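Local structure of NmrA family protein (3QVO) at residues K24-L29 with Q47-T52; R37-Q42 with L203-I208; G74-H79 with D102-S107; D90-N95 with C115-L120; G162-I167 with K213-N218. The protein is of unknown function but belongs to the NmrA family, whose Rossmann-type fold suggests that it binds NAD(P)(H). All blocks are in the same frame, centred on the assembly; numbering follows the deposited sequence.

Contacts 1, 4 and 5 are strand pairings in one sheet: strand 24-29 meets 49-55 in contact 1, 91-95 meets 119-123 in contact 4, and 164-174 meets 217-222 in contact 5. Contact 1 is a full ladder of backbone bonds; contacts 4 and 5 hold just the beginnings of their pairings, eked out by a water in one and a threonine hydroxyl in the other. Contacts 1, 2 and 4 are buried, 3 and 5 only partly. Largely apolar contact 2 packs helix 34-43 against helix 197-209 and touches all three strand contacts. Contact 3, about 22 Å from it between centres, joins a loop to helix 101-114 through a serine hydroxyl and a few apolar touches.

Contact 1. Residues K24-L29 with Q47-T52; sequences KNVLIL and QTIKQT
Lys24 and Ile49 start a parallel ladder in which five backbone hydrogen bonds stitch strand 24-29 to residues 48-52. The bonds alternate in direction, and the last, Ile28 N to Thr52 O at 2.8 Å, is almost straight (178° at the hydrogen). This is the tight, buried end. Leu27 CD1 lies 3.6 Å from Thr52 CG2 on one face of the sheet, while on the other the tip of Ile28, CD1, comes within 3.6 Å of Gln51 OE1. Midway along that second face Val26 CG2 and Ile49 CG2 touch more loosely at 4.2 Å.

The opposite end is more exposed, most of all at Thr48 and Lys50. Lys24 runs alongside Ile49, its CD 3.5 Å from Ile49 CD1, then bends at chi3 (-83°) and carries NZ away to the carbonyl of Ile208. On the other face Asn25 OD1 rests 3.6 Å from Lys50 CB, and Asn25 ND2 bonds to Gly88 O.

The pairing closes the first beta-alpha-beta unit of the Rossmann-type fold, with helix 34-43 as the crossover. Gln51 NE2 is satisfied by Ile40 O and Asn68 OD1, but the buried OE1 finds no polar partner in the model, a probable small cost against the backbone bonding.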
# COMPACT_ATOMS: atom_id res chain seq x y z
N LYS A 24 16.92 6.68 -2.10
CA LYS A 24 16.01 5.68 -1.69
C LYS A 24 14.98 5.55 -2.80
O LYS A 24 14.28 6.54 -3.10
CB LYS A 24 15.37 6.13 -0.39
CG LYS A 24 14.38 5.12 0.16
CD LYS A 24 13.74 5.62 1.48
CE LYS A 24 14.64 5.33 2.70
NZ LYS A 24 14.13 6.00 3.98
N ASN A 25 14.90 4.36 -3.43
CA ASN A 25 14.06 4.14 -4.60
C ASN A 25 12.75 3.48 -4.19
O ASN A 25 12.76 2.34 -3.76
CB ASN A 25 14.80 3.26 -5.60
CG ASN A 25 15.96 3.99 -6.30
OD1 ASN A 25 16.02 5.19 -6.27
ND2 ASN A 25 16.83 3.26 -6.99
N VAL A 26 11.65 4.20 -4.32
CA VAL A 26 10.36 3.72 -3.91
C VAL A 26 9.49 3.49 -5.15
O VAL A 26 9.39 4.39 -6.00
CB VAL A 26 9.68 4.73 -3.00
CG1 VAL A 26 8.31 4.29 -2.67
CG2 VAL A 26 10.50 4.92 -1.74
N LEU A 27 8.92 2.28 -5.28
CA LEU A 27 8.01 1.97 -6.38
C LEU A 27 6.58 1.96 -5.87
O LEU A 27 6.28 1.24 -4.92
CB LEU A 27 8.36 0.62 -6.98
CG LEU A 27 7.45 0.05 -8.06
CD1 LEU A 27 7.39 0.95 -9.30
CD2 LEU A 27 7.89 -1.36 -8.33
N ILE A 28 5.73 2.79 -6.46
CA ILE A 28 4.36 2.90 -6.06
C ILE A 28 3.53 2.20 -7.13
O ILE A 28 3.43 2.69 -8.27
CB ILE A 28 3.96 4.39 -5.88
CG1 ILE A 28 4.83 5.01 -4.78
CG2 ILE A 28 2.47 4.51 -5.52
CD1 ILE A 28 4.57 6.42 -4.46
N LEU A 29 2.97 1.03 -6.77
CA LEU A 29 2.11 0.29 -7.69
C LEU A 29 0.69 0.70 -7.50
O LEU A 29 0.23 0.74 -6.39
CB LEU A 29 2.23 -1.19 -7.39
CG LEU A 29 3.63 -1.73 -7.58
CD1 LEU A 29 3.62 -3.15 -7.03
CD2 LEU A 29 4.00 -1.62 -9.08
N GLN A 47 14.07 15.15 -1.35
CA GLN A 47 14.98 15.21 -2.53
C GLN A 47 15.95 14.00 -2.59
O GLN A 47 16.66 13.81 -3.57
CB GLN A 47 15.74 16.57 -2.57
CG GLN A 47 15.01 17.81 -1.85
CD GLN A 47 15.85 19.10 -1.72
OE1 GLN A 47 15.99 19.89 -2.68
NE2 GLN A 47 16.39 19.34 -0.51
N THR A 48 15.95 13.15 -1.57
CA THR A 48 16.75 11.91 -1.60
C THR A 48 15.91 10.62 -1.82
O THR A 48 16.40 9.50 -1.68
CB THR A 48 17.50 11.82 -0.32
OG1 THR A 48 16.59 11.55 0.73
CG2 THR A 48 18.16 13.15 -0.04
N ILE A 49 14.63 10.78 -2.13
CA ILE A 49 13.81 9.70 -2.60
C ILE A 49 13.65 9.86 -4.10
O ILE A 49 13.49 10.97 -4.60
CB ILE A 49 12.38 9.83 -2.07
CG1 ILE A 49 12.38 9.71 -0.55
CG2 ILE A 49 11.43 8.86 -2.86
CD1 ILE A 49 12.14 8.38 -0.01
N LYS A 50 13.66 8.77 -4.81
CA LYS A 50 13.17 8.77 -6.17
C LYS A 50 11.94 7.88 -6.18
O LYS A 50 12.04 6.69 -5.82
CB LYS A 50 14.20 8.22 -7.13
CG LYS A 50 13.62 8.00 -8.54
CD LYS A 50 14.63 7.35 -9.53
CE LYS A 50 13.89 6.56 -10.66
NZ LYS A 50 14.82 6.05 -11.80
N GLN A 51 10.78 8.42 -6.59
CA GLN A 51 9.55 7.61 -6.58
C GLN A 51 9.12 7.25 -7.98
O GLN A 51 9.00 8.10 -8.84
CB GLN A 51 8.41 8.30 -5.81
CG GLN A 51 8.07 9.73 -6.22
CD GLN A 51 6.97 10.34 -5.36
OE1 GLN A 51 6.12 9.61 -4.87
NE2 GLN A 51 6.96 11.66 -5.21
N THR A 52 8.94 5.96 -8.23
CA THR A 52 8.52 5.49 -9.52
C THR A 52 7.05 5.19 -9.42
O THR A 52 6.63 4.43 -8.56
CB THR A 52 9.25 4.23 -9.87
OG1 THR A 52 10.65 4.50 -9.90
CG2 THR A 52 8.76 3.66 -11.23

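Contact 2. Residues R37-Q42 with L203-I208; sequences RHVINQ and LITDII
Val39 reaches from helix 34-43 toward helix 197-209 and divides its two methyls between three residues. Its CB carries CG2 to Ile204, where it meets CG2 at 4.0 Å with the two side chains crossing at about a right angle. The other methyl, CG1, sits opposite N in the torsion about CA-CB (chi1 173°); it lies 4.1 Å from Thr205 OG1 and 4.3 Å from Ile208 CD1, so one branch touches both a hydroxyl and an apolar tip. The short helical segments approach to 9.7 Å between axes and cross at -43°. Both helices pack on the same face of the sheet, over its parallel strands, as in the Rossmann arrangement: Val39 and Ile204 also touch Tyr93 of the central strand 91-95, and Ile208 reaches Ile121 of strand 119-123.

Toward the partly exposed side, Gln42 lies obliquely across Thr205. Its CB is 3.8 Å from Thr205 OG1, and the amide beyond comes round so that NE2 stands 3.5 Å from the same oxygen, with OE1 4.0 Å from Thr205 CG2. The threonine hydroxyl is already taken up within its own helix, where OG1 bonds to the carbonyl oxygen of Ala201.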
# COMPACT_ATOMS: atom_id res chain seq x y z
N ARG A 37 -2.08 9.17 -3.85
CA ARG A 37 -1.90 10.57 -4.21
C ARG A 37 -1.35 11.41 -3.07
O ARG A 37 -0.58 12.35 -3.30
CB ARG A 37 -3.21 11.21 -4.71
N HIS A 38 -1.75 11.06 -1.86
CA HIS A 38 -1.26 11.72 -0.67
C HIS A 38 0.18 11.28 -0.42
O HIS A 38 1.01 12.09 -0.05
CB HIS A 38 -2.11 11.37 0.56
CG HIS A 38 -3.54 11.82 0.50
ND1 HIS A 38 -3.92 13.13 0.67
CD2 HIS A 38 -4.69 11.11 0.39
CE1 HIS A 38 -5.24 13.22 0.60
NE2 HIS A 38 -5.73 12.01 0.44
N VAL A 39 0.48 10.02 -0.61
CA VAL A 39 1.83 9.53 -0.39
C VAL A 39 2.77 10.21 -1.37
O VAL A 39 3.83 10.73 -0.97
CB VAL A 39 1.95 8.02 -0.62
CG1 VAL A 39 3.36 7.59 -0.54
CG2 VAL A 39 1.12 7.27 0.36
N ILE A 40 2.36 10.25 -2.63
CA ILE A 40 3.17 10.85 -3.68
C ILE A 40 3.51 12.29 -3.31
O ILE A 40 4.64 12.74 -3.46
CB ILE A 40 2.43 10.81 -5.02
CG1 ILE A 40 2.41 9.39 -5.53
CG2 ILE A 40 3.02 11.75 -6.05
CD1 ILE A 40 1.34 9.14 -6.60
N ASN A 41 2.50 13.02 -2.83
CA ASN A 41 2.63 14.39 -2.39
C ASN A 41 3.55 14.60 -1.20
O ASN A 41 4.28 15.60 -1.12
CB ASN A 41 1.27 14.85 -1.93
CG ASN A 41 0.64 15.84 -2.85
OD1 ASN A 41 -0.10 15.45 -3.78
ND2 ASN A 41 0.84 17.17 -2.56
N GLN A 42 3.46 13.73 -0.21
CA GLN A 42 4.39 13.80 0.89
C GLN A 42 5.79 13.42 0.45
O GLN A 42 6.76 13.92 1.01
CB GLN A 42 3.98 12.88 1.99
CG GLN A 42 2.60 13.19 2.53
CD GLN A 42 2.41 12.51 3.86
OE1 GLN A 42 3.08 12.88 4.85
NE2 GLN A 42 1.51 11.53 3.90
N LEU A 203 1.03 7.02 7.64
CA LEU A 203 1.72 5.81 8.11
C LEU A 203 2.67 5.29 7.03
O LEU A 203 3.80 4.99 7.32
CB LEU A 203 0.71 4.70 8.46
CG LEU A 203 1.31 3.41 9.07
CD1 LEU A 203 2.23 3.61 10.34
CD2 LEU A 203 0.19 2.43 9.40
N ILE A 204 2.19 5.18 5.81
CA ILE A 204 2.96 4.65 4.73
C ILE A 204 4.25 5.47 4.63
O ILE A 204 5.34 4.90 4.64
CB ILE A 204 2.15 4.62 3.41
CG1 ILE A 204 1.00 3.60 3.54
CG2 ILE A 204 3.02 4.22 2.20
CD1 ILE A 204 -0.08 3.79 2.51
N THR A 205 4.12 6.79 4.65
CA THR A 205 5.25 7.69 4.55
C THR A 205 6.23 7.53 5.71
O THR A 205 7.45 7.53 5.50
CB THR A 205 4.78 9.14 4.40
OG1 THR A 205 4.10 9.27 3.14
CG2 THR A 205 5.96 10.09 4.38
N ASP A 206 5.72 7.39 6.93
CA ASP A 206 6.60 7.12 8.07
C ASP A 206 7.39 5.81 7.89
O ASP A 206 8.55 5.76 8.25
CB ASP A 206 5.84 7.12 9.38
CG ASP A 206 5.39 8.53 9.81
OD1 ASP A 206 5.68 9.54 9.09
OD2 ASP A 206 4.72 8.63 10.87
N ILE A 207 6.78 4.80 7.26
CA ILE A 207 7.46 3.51 7.08
C ILE A 207 8.51 3.67 5.97
O ILE A 207 9.63 3.20 6.07
CB ILE A 207 6.49 2.39 6.75
CG1 ILE A 207 5.47 2.16 7.86
CG2 ILE A 207 7.24 1.05 6.48
CD1 ILE A 207 4.43 1.03 7.55
N ILE A 208 8.14 4.35 4.90
CA ILE A 208 9.07 4.62 3.84
C ILE A 208 10.26 5.41 4.39
O ILE A 208 11.43 5.13 4.07
CB ILE A 208 8.40 5.43 2.74
CG1 ILE A 208 7.43 4.54 1.99
CG2 ILE A 208 9.45 6.05 1.81
CD1 ILE A 208 6.60 5.24 0.92

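Contact 3. Residues G74-H79 with D102-S107; sequences GDVLNH and DIQANS
Ser107, Leu77 and Gln104 bury most in this contact, with Val76 close behind. Ser107 points from helix 101-114 at the loop, and with OG opposite the backbone N (chi1 176°) its hydroxyl reaches the carbonyl of Val76. OG donates to Val76 O at 2.8 Å, arriving 25° out of the carbonyl plane. Ser107 OG in turn accepts a weak, bent bond from His79 ND1 at 3.1 Å, lying at the edge of the imidazole near the ring plane. One hydroxyl thus links the turn, at Val76, to the start of helix 79-86, at His79.

Leu77 lays a single methyl, CD2, on the helix: it sits 3.8 Å from Gln104 CA and 3.9 Å from Ile103 CG2, crossing the isoleucine at about a right angle. Gln104 extends past Val76, whose CG2 approaches OE1 to 3.3 Å and CG to 3.8 Å. Its NE2 turns elsewhere, to the carbonyls of Thr97 and Glu99, which fixes the amide beside the valine.

The loop has its own internal bracing. Asp75 to Asn78 form a type I turn, reinforced by an Asx turn in which Leu77 N meets Asp75 OD1 from above the carboxylate plane, and Asn78 OD1 N-caps helix 79-86 by accepting from Ala81 N. The contact joins the link between strand 69-73 and helix 79-86 to the first turns of helix 101-114, whose other flank packs on helix 149-159.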
# COMPACT_ATOMS: atom_id res chain seq x y z
N GLY A 74 1.98 0.76 -16.83
CA GLY A 74 1.98 -0.69 -16.69
C GLY A 74 0.94 -1.28 -15.73
O GLY A 74 0.42 -0.64 -14.82
N ASP A 75 0.72 -2.56 -15.94
CA ASP A 75 -0.25 -3.35 -15.25
C ASP A 75 0.58 -4.33 -14.45
O ASP A 75 1.52 -4.89 -15.01
CB ASP A 75 -1.02 -4.06 -16.38
CG ASP A 75 -2.07 -5.01 -15.89
OD1 ASP A 75 -2.09 -5.40 -14.70
OD2 ASP A 75 -2.88 -5.39 -16.76
N VAL A 76 0.27 -4.55 -13.17
CA VAL A 76 1.04 -5.54 -12.39
C VAL A 76 0.94 -6.99 -12.90
O VAL A 76 1.83 -7.79 -12.65
CB VAL A 76 0.71 -5.51 -10.86
CG1 VAL A 76 0.92 -4.08 -10.33
CG2 VAL A 76 -0.67 -6.01 -10.58
N LEU A 77 -0.08 -7.31 -13.68
CA LEU A 77 -0.10 -8.64 -14.29
C LEU A 77 0.67 -8.69 -15.59
O LEU A 77 0.75 -9.74 -16.22
CB LEU A 77 -1.54 -9.17 -14.49
CG LEU A 77 -2.31 -9.23 -13.17
CD1 LEU A 77 -3.75 -9.75 -13.35
CD2 LEU A 77 -1.55 -10.08 -12.17
N ASN A 78 1.23 -7.56 -16.03
CA ASN A 78 2.19 -7.62 -17.13
C ASN A 78 3.51 -7.81 -16.44
O ASN A 78 4.12 -6.84 -15.99
CB ASN A 78 2.19 -6.34 -17.97
CG ASN A 78 3.28 -6.35 -19.05
OD1 ASN A 78 4.29 -7.07 -18.93
ND2 ASN A 78 3.08 -5.58 -20.10
N HIS A 79 3.96 -9.04 -16.36
CA HIS A 79 5.12 -9.40 -15.57
C HIS A 79 6.38 -8.76 -16.11
O HIS A 79 7.23 -8.38 -15.36
CB HIS A 79 5.35 -10.95 -15.55
CG HIS A 79 4.18 -11.74 -15.03
ND1 HIS A 79 3.77 -11.69 -13.71
CD2 HIS A 79 3.32 -12.59 -15.65
CE1 HIS A 79 2.74 -12.49 -13.54
NE2 HIS A 79 2.44 -13.04 -14.70
N ASP A 102 -5.12 -11.79 -5.55
CA ASP A 102 -4.23 -12.87 -5.17
C ASP A 102 -3.17 -13.10 -6.25
O ASP A 102 -2.00 -13.20 -5.94
CB ASP A 102 -5.00 -14.18 -4.89
CG ASP A 102 -5.97 -14.58 -6.01
OD1 ASP A 102 -6.41 -13.71 -6.77
OD2 ASP A 102 -6.32 -15.79 -6.13
N ILE A 103 -3.61 -13.17 -7.50
CA ILE A 103 -2.75 -13.27 -8.65
C ILE A 103 -1.84 -12.07 -8.72
O ILE A 103 -0.60 -12.22 -8.94
CB ILE A 103 -3.57 -13.48 -9.98
CG1 ILE A 103 -4.43 -14.75 -9.86
CG2 ILE A 103 -2.64 -13.67 -11.15
CD1 ILE A 103 -5.49 -14.95 -11.03
N GLN A 104 -2.40 -10.89 -8.44
CA GLN A 104 -1.60 -9.67 -8.39
C GLN A 104 -0.53 -9.71 -7.31
O GLN A 104 0.66 -9.35 -7.57
CB GLN A 104 -2.47 -8.43 -8.16
CG GLN A 104 -3.50 -8.11 -9.25
CD GLN A 104 -4.17 -6.80 -8.99
OE1 GLN A 104 -3.50 -5.77 -8.85
NE2 GLN A 104 -5.47 -6.81 -8.92
N ALA A 105 -0.92 -10.08 -6.09
CA ALA A 105 0.10 -10.17 -5.01
C ALA A 105 1.20 -11.16 -5.41
O ALA A 105 2.34 -10.90 -5.20
CB ALA A 105 -0.51 -10.61 -3.68
N ASN A 106 0.84 -12.33 -5.94
CA ASN A 106 1.83 -13.33 -6.34
C ASN A 106 2.82 -12.73 -7.35
O ASN A 106 4.04 -13.01 -7.33
CB ASN A 106 1.16 -14.54 -6.97
CG ASN A 106 0.50 -15.46 -5.96
OD1 ASN A 106 0.71 -15.34 -4.76
ND2 ASN A 106 -0.31 -16.42 -6.46
N SER A 107 2.31 -11.88 -8.23
CA SER A 107 3.12 -11.28 -9.25
C SER A 107 4.09 -10.26 -8.64
O SER A 107 5.25 -10.18 -9.05
CB SER A 107 2.22 -10.66 -10.33
OG SER A 107 2.96 -9.97 -11.30

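Contact 4. Residues D90-N95 with C115-L120; sequences DIVYAN and CDVKRL. With MNB (5-mercapto-2-nitro-benzoic acid), chain B.
Val92 and Leu120 cross obliquely on one face of the sheet, CG1 of the valine meeting CD1 of the leucine at 3.7 Å. Val92 turns its other methyl, CG2, to Val117 CG1 at 4.1 Å, and those two side chains stand at about a right angle. Helix 101-114 covers this face through Met112 and Val108.

On the other face Ile91 and Arg119 run side by side in the same direction, Ile91 CG1 lying 4.1 Å from Arg119 CB. Beyond that the arginine bends at chi2 and leaves the contact, giving its guanidinium nitrogens to Pro211 O, Glu164 O and Thr166 OG1. The parallel pairing of this beta-alpha-beta unit is only beginning here: Val92 N to Arg119 O, 2.8 Å, is the single direct hydrogen bond. Before it, where the chains are still too far apart to pair, a water lies between Asp90 O and Lys118 N.

Ahead of the strand, a Schellman motif with Asp116 in positive phi ends helix 101-114. Cys115 SG is bonded covalently to S5 of 5-mercapto-2-nitro-benzoic acid at 2.0 Å, a mixed disulfide consistent with an accessible thiol that reacted with a disulfide reagent.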
# COMPACT_ATOMS: atom_id res chain seq x y z
N ASP A 90 14.18 -0.11 -3.79
CA ASP A 90 14.44 -0.45 -2.40
C ASP A 90 13.15 -0.78 -1.65
O ASP A 90 13.18 -1.58 -0.75
CB ASP A 90 15.16 0.72 -1.72
CG ASP A 90 16.45 1.03 -2.42
OD1 ASP A 90 17.24 0.08 -2.56
OD2 ASP A 90 16.66 2.17 -2.92
N ILE A 91 12.05 -0.13 -1.99
CA ILE A 91 10.83 -0.25 -1.20
C ILE A 91 9.68 -0.21 -2.16
O ILE A 91 9.63 0.64 -3.04
CB ILE A 91 10.65 0.91 -0.22
CG1 ILE A 91 11.69 0.86 0.90
CG2 ILE A 91 9.32 0.84 0.46
CD1 ILE A 91 11.78 2.16 1.70
N VAL A 92 8.78 -1.19 -2.03
CA VAL A 92 7.59 -1.30 -2.85
C VAL A 92 6.41 -0.97 -1.99
O VAL A 92 6.28 -1.49 -0.88
CB VAL A 92 7.42 -2.73 -3.42
CG1 VAL A 92 6.10 -2.85 -4.21
CG2 VAL A 92 8.60 -3.06 -4.31
N TYR A 93 5.57 -0.09 -2.52
CA TYR A 93 4.36 0.29 -1.90
C TYR A 93 3.26 -0.03 -2.89
O TYR A 93 3.21 0.53 -3.98
CB TYR A 93 4.39 1.77 -1.53
CG TYR A 93 3.00 2.39 -1.41
CD1 TYR A 93 1.96 1.67 -0.90
CD2 TYR A 93 2.76 3.72 -1.76
CE1 TYR A 93 0.71 2.18 -0.78
CE2 TYR A 93 1.46 4.24 -1.64
CZ TYR A 93 0.45 3.43 -1.15
OH TYR A 93 -0.83 3.86 -1.01
N ALA A 94 2.39 -0.96 -2.49
CA ALA A 94 1.33 -1.49 -3.29
C ALA A 94 0.01 -1.07 -2.67
O ALA A 94 -0.23 -1.28 -1.47
CB ALA A 94 1.40 -3.01 -3.35
N ASN A 95 -0.83 -0.50 -3.53
CA ASN A 95 -2.17 -0.07 -3.21
C ASN A 95 -2.98 -0.62 -4.39
O ASN A 95 -3.29 0.14 -5.34
CB ASN A 95 -2.17 1.50 -3.15
CG ASN A 95 -3.52 2.10 -2.70
OD1 ASN A 95 -4.41 1.35 -2.16
ND2 ASN A 95 -3.72 3.46 -2.96
N CYS A 115 14.09 -9.45 -8.63
CA CYS A 115 14.94 -8.25 -8.67
C CYS A 115 15.68 -7.96 -7.34
O CYS A 115 16.27 -6.89 -7.19
CB CYS A 115 14.13 -7.07 -9.03
SG CYS A 115 13.29 -7.20 -10.60
N ASP A 116 15.69 -8.90 -6.42
CA ASP A 116 16.41 -8.75 -5.18
C ASP A 116 15.92 -7.58 -4.33
O ASP A 116 16.69 -6.98 -3.64
CB ASP A 116 17.91 -8.67 -5.46
CG ASP A 116 18.78 -8.99 -4.25
OD1 ASP A 116 18.33 -9.71 -3.33
OD2 ASP A 116 19.92 -8.48 -4.20
N VAL A 117 14.62 -7.30 -4.36
CA VAL A 117 13.99 -6.28 -3.54
C VAL A 117 13.29 -6.98 -2.40
O VAL A 117 12.63 -7.99 -2.64
CB VAL A 117 12.94 -5.53 -4.36
CG1 VAL A 117 12.35 -4.40 -3.56
CG2 VAL A 117 13.60 -5.03 -5.70
N LYS A 118 13.43 -6.45 -1.17
CA LYS A 118 12.93 -7.10 0.04
C LYS A 118 11.74 -6.43 0.74
O LYS A 118 10.98 -7.12 1.42
CB LYS A 118 14.06 -7.17 1.07
CG LYS A 118 15.18 -8.13 0.74
CD LYS A 118 16.33 -8.01 1.73
CE LYS A 118 17.42 -9.10 1.48
NZ LYS A 118 17.91 -9.12 0.04
N ARG A 119 11.64 -5.10 0.67
CA ARG A 119 10.74 -4.34 1.53
C ARG A 119 9.45 -3.96 0.85
O ARG A 119 9.47 -3.21 -0.15
CB ARG A 119 11.45 -3.08 2.06
CG ARG A 119 10.69 -2.41 3.19
CD ARG A 119 10.78 -3.19 4.47
NE ARG A 119 10.10 -2.50 5.56
CZ ARG A 119 8.83 -2.68 5.91
NH1 ARG A 119 8.35 -1.99 6.91
NH2 ARG A 119 8.05 -3.55 5.31
N LEU A 120 8.33 -4.49 1.38
CA LEU A 120 7.00 -4.33 0.83
C LEU A 120 6.02 -3.76 1.82
O LEU A 120 5.91 -4.24 2.97
CB LEU A 120 6.46 -5.70 0.36
CG LEU A 120 5.02 -5.80 -0.17
CD1 LEU A 120 4.82 -5.00 -1.50
CD2 LEU A 120 4.61 -7.26 -0.32
C6 MNB B . 16.74 -8.12 -13.16
C1 MNB B . 17.17 -9.12 -14.00
C2 MNB B . 16.27 -10.08 -14.49
C3 MNB B . 14.90 -10.05 -14.11
C4 MNB B . 14.48 -9.04 -13.26
C5 MNB B . 15.40 -8.09 -12.80
S5 MNB B . 14.88 -6.73 -11.76
C10 MNB B . 18.67 -9.07 -14.34
O12 MNB B . 19.50 -9.45 -13.44
O11 MNB B . 18.90 -8.60 -15.50
N7 MNB B . 16.68 -11.06 -15.32
O9 MNB B . 15.74 -11.97 -15.91
O8 MNB B . 17.99 -11.18 -15.67
O HOH W 1 14.48 -3.73 -0.43

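Contact 5. Residues G162-I167 with K213-N218; sequences GLEYTI and KHIGEN
A parallel pairing between strands 164-174 and 217-222 begins here, at the point where the chain comes out of a type II turn at His214-Glu217. Gly216 N donates to Tyr165 O at 2.8 Å, and Ile167 N to Glu217 O at 2.9 Å. Thr166 OG1 adds a short bond of 2.6 Å to His214 O, approaching from above that carbonyl's plane, 61° out of it.

Tyr165 takes chi1 69°, with CG between N and the carbonyl carbon, and its ring lies against the turn: Gly216 CA sits over one face in a CH-pi contact, 4.0 Å from the centroid, while Glu217 O is at the edge. Ile167 CG2 presses on Asn218 OD1 at 3.3 Å, an oxygen also bonded by Arg169 NE. Within the turn, His214 ND1 bonds Glu217 OE1 on the syn side at 2.7 Å.

Helix 149-159 packs on Tyr165 and Ile167, helix 197-209 on Thr166 and His214; strand 119-123 pairs with strand 164-174 on its other edge, and Arg119 reaches across to Glu164 O and Thr166 OG1.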
# COMPACT_ATOMS: atom_id res chain seq x y z
N GLY A 162 8.69 -14.66 2.88
CA GLY A 162 10.02 -14.37 3.37
C GLY A 162 10.51 -12.96 3.05
O GLY A 162 11.72 -12.69 3.10
N LEU A 163 9.60 -12.06 2.70
CA LEU A 163 9.95 -10.69 2.38
C LEU A 163 9.84 -9.89 3.66
O LEU A 163 9.23 -10.33 4.62
CB LEU A 163 9.03 -10.10 1.28
CG LEU A 163 9.11 -10.69 -0.13
CD1 LEU A 163 7.95 -10.25 -1.02
CD2 LEU A 163 10.43 -10.32 -0.83
N GLU A 164 10.40 -8.69 3.66
CA GLU A 164 10.29 -7.78 4.78
C GLU A 164 9.00 -6.98 4.56
O GLU A 164 9.02 -5.92 3.93
CB GLU A 164 11.54 -6.88 4.88
CG GLU A 164 12.78 -7.60 5.47
CD GLU A 164 14.08 -6.78 5.41
OE1 GLU A 164 14.18 -5.81 4.61
OE2 GLU A 164 15.03 -7.12 6.16
N TYR A 165 7.88 -7.51 5.04
CA TYR A 165 6.57 -6.98 4.69
C TYR A 165 5.93 -6.20 5.81
O TYR A 165 6.24 -6.39 6.96
CB TYR A 165 5.62 -8.11 4.24
CG TYR A 165 5.21 -9.06 5.35
CD1 TYR A 165 4.16 -8.75 6.18
CD2 TYR A 165 5.88 -10.26 5.54
CE1 TYR A 165 3.81 -9.59 7.20
CE2 TYR A 165 5.53 -11.12 6.55
CZ TYR A 165 4.48 -10.77 7.39
OH TYR A 165 4.07 -11.59 8.41
N THR A 166 5.06 -5.29 5.44
CA THR A 166 4.08 -4.75 6.35
C THR A 166 2.76 -4.77 5.58
O THR A 166 2.67 -4.21 4.49
CB THR A 166 4.40 -3.33 6.73
OG1 THR A 166 5.76 -3.23 7.23
CG2 THR A 166 3.37 -2.82 7.74
N ILE A 167 1.75 -5.45 6.12
CA ILE A 167 0.42 -5.47 5.53
C ILE A 167 -0.37 -4.46 6.33
O ILE A 167 -0.31 -4.45 7.55
CB ILE A 167 -0.26 -6.89 5.61
CG1 ILE A 167 0.47 -7.86 4.68
CG2 ILE A 167 -1.71 -6.82 5.23
CD1 ILE A 167 0.35 -9.36 5.04
N LYS A 213 10.67 -0.02 10.63
CA LYS A 213 9.47 -0.11 11.46
C LYS A 213 8.44 -1.03 10.83
O LYS A 213 8.33 -1.14 9.59
CB LYS A 213 8.82 1.25 11.63
CG LYS A 213 9.62 2.30 12.42
CD LYS A 213 8.77 3.60 12.51
CE LYS A 213 9.39 4.69 13.36
NZ LYS A 213 8.70 6.01 13.13
N HIS A 214 7.68 -1.66 11.71
CA HIS A 214 6.57 -2.51 11.37
C HIS A 214 6.88 -3.67 10.42
O HIS A 214 5.99 -4.12 9.71
CB HIS A 214 5.43 -1.65 10.84
CG HIS A 214 4.98 -0.60 11.80
ND1 HIS A 214 4.45 -0.90 13.04
CD2 HIS A 214 4.96 0.75 11.71
CE1 HIS A 214 4.13 0.21 13.66
NE2 HIS A 214 4.42 1.23 12.87
N ILE A 215 8.12 -4.16 10.43
CA ILE A 215 8.48 -5.33 9.60
C ILE A 215 7.88 -6.59 10.19
O ILE A 215 7.96 -6.79 11.38
CB ILE A 215 9.98 -5.55 9.53
CG1 ILE A 215 10.63 -4.46 8.65
CG2 ILE A 215 10.28 -6.96 8.99
CD1 ILE A 215 12.19 -4.44 8.67
N GLY A 216 7.22 -7.40 9.35
CA GLY A 216 6.57 -8.64 9.80
C GLY A 216 5.18 -8.48 10.40
O GLY A 216 4.66 -9.41 10.99
N GLU A 217 4.57 -7.31 10.24
CA GLU A 217 3.27 -7.04 10.88
C GLU A 217 2.12 -6.94 9.90
O GLU A 217 2.31 -6.62 8.73
CB GLU A 217 3.34 -5.74 11.70
CG GLU A 217 4.30 -5.85 12.87
CD GLU A 217 4.49 -4.55 13.64
OE1 GLU A 217 3.81 -3.55 13.34
OE2 GLU A 217 5.32 -4.53 14.56
N ASN A 218 0.92 -7.12 10.44
CA ASN A 218 -0.30 -7.14 9.66
C ASN A 218 -1.32 -6.35 10.49
O ASN A 218 -2.02 -6.88 11.35
CB ASN A 218 -0.71 -8.59 9.44
CG ASN A 218 -1.86 -8.74 8.49
OD1 ASN A 218 -2.61 -7.80 8.23
ND2 ASN A 218 -2.01 -9.94 7.97